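Local coordinates for hypothetical protein AF1548 (PDB 1Y88), which is of unknown function but probably binds DNA and may act as an endonuclease, at residues A[76-79]-A[80-84]; A[104-107]-A[108-111]. One frame throughout, in Å; residues are numbered along the deposited sequence. Where two conformers were deposited one is given.

Contact 1 (A[76-79]-A[80-84]); sequences LKEA and MYTYA. With SO4 (sulfate ion), chain D; SO4 (sulfate ion), chain C.
Hydrogen bonds set the frame here: over the first turns of helix 76-89, Met80 N, Tyr81 N, Thr82 N and Tyr83 N each donate to the carbonyl four residues earlier, from Leu76 O to Ala79 O. Glu78 O takes two donors, Thr82 N at 3.0 Å and Thr82 OG1 at 2.9 Å. They reach it from opposite faces of its carbonyl plane. Thr82 can do this because OG1 lies beside its own backbone N (chi1 -63°) and so leans back along the helix.

Apolar packing on another side of the helix brings Leu76 CD1 to 3.5 Å from Met80 CG, and Leu76 CG meets Met80 SD. Both residues also rest on Tyr112 of helix 107-116, and the second subunit packs on them through its Val46 and Gln48.

Among flat groups, Glu78 OE1 lies at the edge of the Tyr81 ring, 4.0 Å from Tyr81 CD2, but this holds for one of two modelled Tyr81 conformers and is doubtful.

Anions gather at the helix start. Glu78 N gives a nearly straight bond (168°) to O4 of the chain D sulfate at 2.7 Å, while Leu76 N binds O4 of the chain C sulfate at 2.7 Å. The sulfates probably come from the crystallisation liquor, yet gripping two of them through backbone N-H groups implies an N-terminus suited to anions, perhaps including the phosphates of DNA.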
loop_
_atom_site.group_PDB
_atom_site.type_symbol
_atom_site.label_atom_id
_atom_site.label_comp_id
_atom_site.label_asym_id
_atom_site.label_seq_id
_atom_site.Cartn_x
_atom_site.Cartn_y
_atom_site.Cartn_z
ATOM N N LEU A 76 -5.355 -4.363 5.806
ATOM C CA LEU A 76 -6.369 -3.454 5.295
ATOM C C LEU A 76 -5.835 -2.615 4.133
ATOM O O LEU A 76 -6.519 -2.426 3.162
ATOM C CB LEU A 76 -6.905 -2.547 6.431
ATOM C CG LEU A 76 -7.849 -1.421 5.998
ATOM C CD1 LEU A 76 -9.189 -1.961 5.459
ATOM C CD2 LEU A 76 -8.093 -0.409 7.172
ATOM N N LYS A 77 -4.599 -2.147 4.226
ATOM C CA LYS A 77 -4.048 -1.339 3.167
ATOM C C LYS A 77 -4.068 -2.090 1.831
ATOM O O LYS A 77 -4.503 -1.551 0.837
ATOM C CB LYS A 77 -2.656 -0.862 3.548
ATOM C CG LYS A 77 -1.905 -0.156 2.458
ATOM C CD LYS A 77 -0.690 0.559 3.050
ATOM C CE LYS A 77 0.432 0.618 2.030
ATOM N NZ LYS A 77 1.478 1.701 2.274
ATOM N N GLU A 78 -3.624 -3.352 1.842
ATOM C CA GLU A 78 -3.667 -4.183 0.627
ATOM C C GLU A 78 -5.065 -4.340 0.069
ATOM O O GLU A 78 -5.260 -4.248 -1.155
ATOM C CB GLU A 78 -3.044 -5.569 0.868
ATOM C CG GLU A 78 -3.425 -6.611 -0.236
ATOM C CD GLU A 78 -2.660 -6.434 -1.565
ATOM O OE1 GLU A 78 -1.632 -5.710 -1.597
ATOM O OE2 GLU A 78 -3.093 -7.036 -2.588
ATOM N N ALA A 79 -6.040 -4.590 0.945
ATOM C CA ALA A 79 -7.438 -4.691 0.538
ATOM C C ALA A 79 -7.957 -3.398 -0.124
ATOM O O ALA A 79 -8.607 -3.418 -1.172
ATOM C CB ALA A 79 -8.326 -5.119 1.716
ATOM N N MET A 80 -7.646 -2.260 0.496
ATOM C CA MET A 80 -8.116 -0.995 -0.013
ATOM C C MET A 80 -7.472 -0.622 -1.349
ATOM O O MET A 80 -8.147 -0.119 -2.250
ATOM C CB MET A 80 -7.916 0.119 1.070
ATOM C CG MET A 80 -8.596 -0.194 2.439
ATOM S SD MET A 80 -8.570 1.305 3.617
ATOM C CE MET A 80 -8.888 2.273 2.482
ATOM N N TYR A 81 -6.163 -0.821 -1.500
ATOM C CA TYR A 81 -5.425 -0.733 -2.791
ATOM C C TYR A 81 -6.109 -1.528 -3.878
ATOM O O TYR A 81 -6.289 -1.114 -5.021
ATOM C CB TYR A 81 -3.997 -1.306 -2.605
ATOM C CG TYR A 81 -3.095 -1.457 -3.852
ATOM C CD1 TYR A 81 -3.097 -0.514 -4.886
ATOM C CD2 TYR A 81 -2.178 -2.521 -3.941
ATOM C CE1 TYR A 81 -2.223 -0.649 -6.003
ATOM C CE2 TYR A 81 -1.315 -2.660 -5.041
ATOM C CZ TYR A 81 -1.342 -1.722 -6.060
ATOM O OH TYR A 81 -0.497 -1.864 -7.152
ATOM N N THR A 82 -6.417 -2.780 -3.512
ATOM C CA THR A 82 -7.029 -3.712 -4.448
ATOM C C THR A 82 -8.390 -3.233 -4.875
ATOM O O THR A 82 -8.739 -3.352 -6.033
ATOM C CB THR A 82 -7.148 -5.137 -3.854
ATOM O OG1 THR A 82 -5.832 -5.603 -3.600
ATOM C CG2 THR A 82 -7.872 -6.114 -4.834
ATOM N N TYR A 83 -9.165 -2.691 -3.936
ATOM C CA TYR A 83 -10.463 -2.171 -4.305
ATOM C C TYR A 83 -10.306 -1.016 -5.301
ATOM O O TYR A 83 -11.049 -0.929 -6.290
ATOM C CB TYR A 83 -11.266 -1.751 -3.067
ATOM C CG TYR A 83 -12.659 -1.242 -3.386
ATOM C CD1 TYR A 83 -13.619 -2.063 -3.968
ATOM C CD2 TYR A 83 -13.014 0.087 -3.097
ATOM C CE1 TYR A 83 -14.905 -1.594 -4.249
ATOM C CE2 TYR A 83 -14.277 0.562 -3.379
ATOM C CZ TYR A 83 -15.228 -0.283 -3.945
ATOM O OH TYR A 83 -16.506 0.209 -4.212
ATOM N N ALA A 84 -9.378 -0.095 -5.012
ATOM C CA ALA A 84 -9.110 1.009 -5.973
ATOM C C ALA A 84 -8.695 0.494 -7.352
ATOM O O ALA A 84 -9.116 1.033 -8.384
ATOM C CB ALA A 84 -8.042 1.969 -5.405
HETATM S S SO4 D . -1.008 -4.491 4.430
HETATM O O1 SO4 D . -0.819 -3.990 5.797
HETATM O O2 SO4 D . -0.754 -5.951 4.352
HETATM O O3 SO4 D . -0.083 -3.811 3.528
HETATM O O4 SO4 D . -2.367 -4.198 4.031
HETATM S S SO4 C . -4.558 -4.058 9.638
HETATM O O1 SO4 C . -5.526 -3.867 10.716
HETATM O O2 SO4 C . -3.492 -4.885 10.166
HETATM O O3 SO4 C . -4.031 -2.757 9.231
HETATM O O4 SO4 C . -5.202 -4.739 8.519
#

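Contact 2 (A[104-107]-A[108-111]); sequences KFSE and EAKK. With SO4 (sulfate ion), chain F; SO4 (sulfate ion), chain C.
Ser106 OG is gripped from two directions: it donates to O4 of the chain C sulfate at 2.6 Å and accepts from Ala109 N at 3.0 Å. The second bond, with an N-H...O angle of 163°, makes Ser106 the N-cap of helix 107-116, where the chain leaves strand 104-105. With chi1 at 73°, OG sits between the backbone N and the carbonyl carbon, which swings it over the N-H of Ala109 while the sulfate approaches it as well. The first backbone bonds of the helix follow, Lys110 N to Ser106 O and Lys111 N to Glu107 O.

Lys110 reaches back along the chain with its methylenes extended beyond CG. Its CG packs on Phe105 CB at 3.9 Å, and CE comes alongside Phe105 O. The charged end of Lys110 remains 4.5 Å from Glu107 OE1, measured at NZ, too far for a salt bridge; the ammonium also makes a cation-pi contact with Tyr125.

Lys111 takes a different course, CG anti to its backbone N (chi1 -174°), and its straight chain carries NZ to the chain F sulfate, where O4 accepts at 2.9 Å. Glu108 flanks the chain C sulfate with its CG, near O1, and packs on Val46 of the second subunit. One water bridges strand end and lysine: it donates to Phe105 O at 2.8 Å and accepts a weak bond from Lys110 NZ.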
loop_
_atom_site.group_PDB
_atom_site.type_symbol
_atom_site.label_atom_id
_atom_site.label_comp_id
_atom_site.label_asym_id
_atom_site.label_seq_id
_atom_site.Cartn_x
_atom_site.Cartn_y
_atom_site.Cartn_z
ATOM N N LYS A 104 -3.082 -15.334 6.128
ATOM C CA LYS A 104 -4.414 -14.979 6.579
ATOM C C LYS A 104 -4.638 -13.501 6.318
ATOM O O LYS A 104 -3.679 -12.757 6.177
ATOM C CB LYS A 104 -4.540 -15.204 8.096
ATOM C CG LYS A 104 -4.364 -16.666 8.556
ATOM C CD LYS A 104 -4.598 -16.816 10.055
ATOM C CE LYS A 104 -4.786 -18.311 10.431
ATOM N NZ LYS A 104 -4.969 -18.484 11.896
ATOM N N PHE A 105 -5.899 -13.109 6.277
ATOM C CA PHE A 105 -6.272 -11.699 6.204
ATOM C C PHE A 105 -6.476 -11.201 7.622
ATOM O O PHE A 105 -6.978 -11.947 8.481
ATOM C CB PHE A 105 -7.550 -11.549 5.413
ATOM C CG PHE A 105 -7.392 -11.966 3.972
ATOM C CD1 PHE A 105 -6.756 -11.110 3.077
ATOM C CD2 PHE A 105 -7.809 -13.236 3.544
ATOM C CE1 PHE A 105 -6.562 -11.496 1.710
ATOM C CE2 PHE A 105 -7.639 -13.630 2.194
ATOM C CZ PHE A 105 -7.021 -12.749 1.281
ATOM N N SER A 106 -6.091 -9.957 7.875
ATOM C CA SER A 106 -6.426 -9.349 9.182
ATOM C C SER A 106 -7.932 -9.200 9.390
ATOM O O SER A 106 -8.724 -9.212 8.440
ATOM C CB SER A 106 -5.740 -7.987 9.318
ATOM O OG SER A 106 -6.367 -7.021 8.491
ATOM N N GLU A 107 -8.360 -9.033 10.646
ATOM C CA GLU A 107 -9.803 -8.829 10.873
ATOM C C GLU A 107 -10.299 -7.563 10.185
ATOM O O GLU A 107 -11.428 -7.529 9.719
ATOM C CB GLU A 107 -10.127 -8.786 12.353
ATOM C CG GLU A 107 -9.820 -10.105 13.062
ATOM C CD GLU A 107 -10.849 -11.231 12.769
ATOM O OE1 GLU A 107 -11.774 -11.064 11.913
ATOM O OE2 GLU A 107 -10.724 -12.288 13.435
ATOM N N GLU A 108 -9.451 -6.540 10.118
ATOM C CA GLU A 108 -9.836 -5.290 9.459
ATOM C C GLU A 108 -9.987 -5.518 7.961
ATOM O O GLU A 108 -10.917 -5.039 7.363
ATOM C CB GLU A 108 -8.817 -4.186 9.723
ATOM C CG GLU A 108 -8.841 -3.669 11.178
ATOM C CD GLU A 108 -10.042 -2.765 11.526
ATOM O OE1 GLU A 108 -11.006 -2.638 10.743
ATOM O OE2 GLU A 108 -10.020 -2.166 12.622
ATOM N N ALA A 109 -9.059 -6.257 7.367
ATOM C CA ALA A 109 -9.182 -6.588 5.931
ATOM C C ALA A 109 -10.454 -7.403 5.637
ATOM O O ALA A 109 -11.136 -7.151 4.652
ATOM C CB ALA A 109 -7.912 -7.331 5.436
ATOM N N LYS A 110 -10.770 -8.386 6.501
ATOM C CA LYS A 110 -11.968 -9.216 6.324
ATOM C C LYS A 110 -13.225 -8.341 6.378
ATOM O O LYS A 110 -14.150 -8.449 5.545
ATOM C CB LYS A 110 -12.016 -10.307 7.400
ATOM C CG LYS A 110 -10.966 -11.418 7.221
ATOM C CD LYS A 110 -11.155 -12.436 8.342
ATOM C CE LYS A 110 -10.146 -13.590 8.258
ATOM N NZ LYS A 110 -10.380 -14.512 9.431
ATOM N N LYS A 111 -13.251 -7.436 7.353
ATOM C CA LYS A 111 -14.406 -6.551 7.511
ATOM C C LYS A 111 -14.589 -5.626 6.306
ATOM O O LYS A 111 -15.692 -5.498 5.778
ATOM C CB LYS A 111 -14.274 -5.720 8.802
ATOM C CG LYS A 111 -15.535 -4.888 9.094
ATOM C CD LYS A 111 -15.430 -4.231 10.472
ATOM C CE LYS A 111 -16.696 -3.351 10.749
ATOM N NZ LYS A 111 -16.547 -2.691 12.074
HETATM S S SO4 F . -13.413 -0.977 12.754
HETATM O O1 SO4 F . -13.336 -2.444 12.582
HETATM O O2 SO4 F . -12.295 -0.335 12.030
HETATM O O3 SO4 F . -13.241 -0.725 14.190
HETATM O O4 SO4 F . -14.693 -0.470 12.312
HETATM S S SO4 C . -4.558 -4.058 9.638
HETATM O O1 SO4 C . -5.526 -3.867 10.716
HETATM O O2 SO4 C . -3.492 -4.885 10.166
HETATM O O3 SO4 C . -4.031 -2.757 9.231
HETATM O O4 SO4 C . -5.202 -4.739 8.519
HETATM O O HOH W 1 -8.214 -12.727 10.908
#

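How the contacts relate
Contact 1 comes first along the chain and closes before contact 2 opens, their centres 11 Å apart within the restriction-endonuclease-like part of the chain. Each marks the beginning of a helix that follows a short strand: strand 73-74 leads into helix 76-89, and strand 104-105 leads into helix 107-116. Those two strands pair in parallel, which sets the helix starts side by side, with Leu76 N 3.9 Å from Ser106 OG. Leu76 N and Ser106 OG share the chain C sulfate, so the anion sits between the two helix N-termini. Both contacts also pack against the second subunit. The arrangement is thus one of two helix starts meeting at a single sulfate.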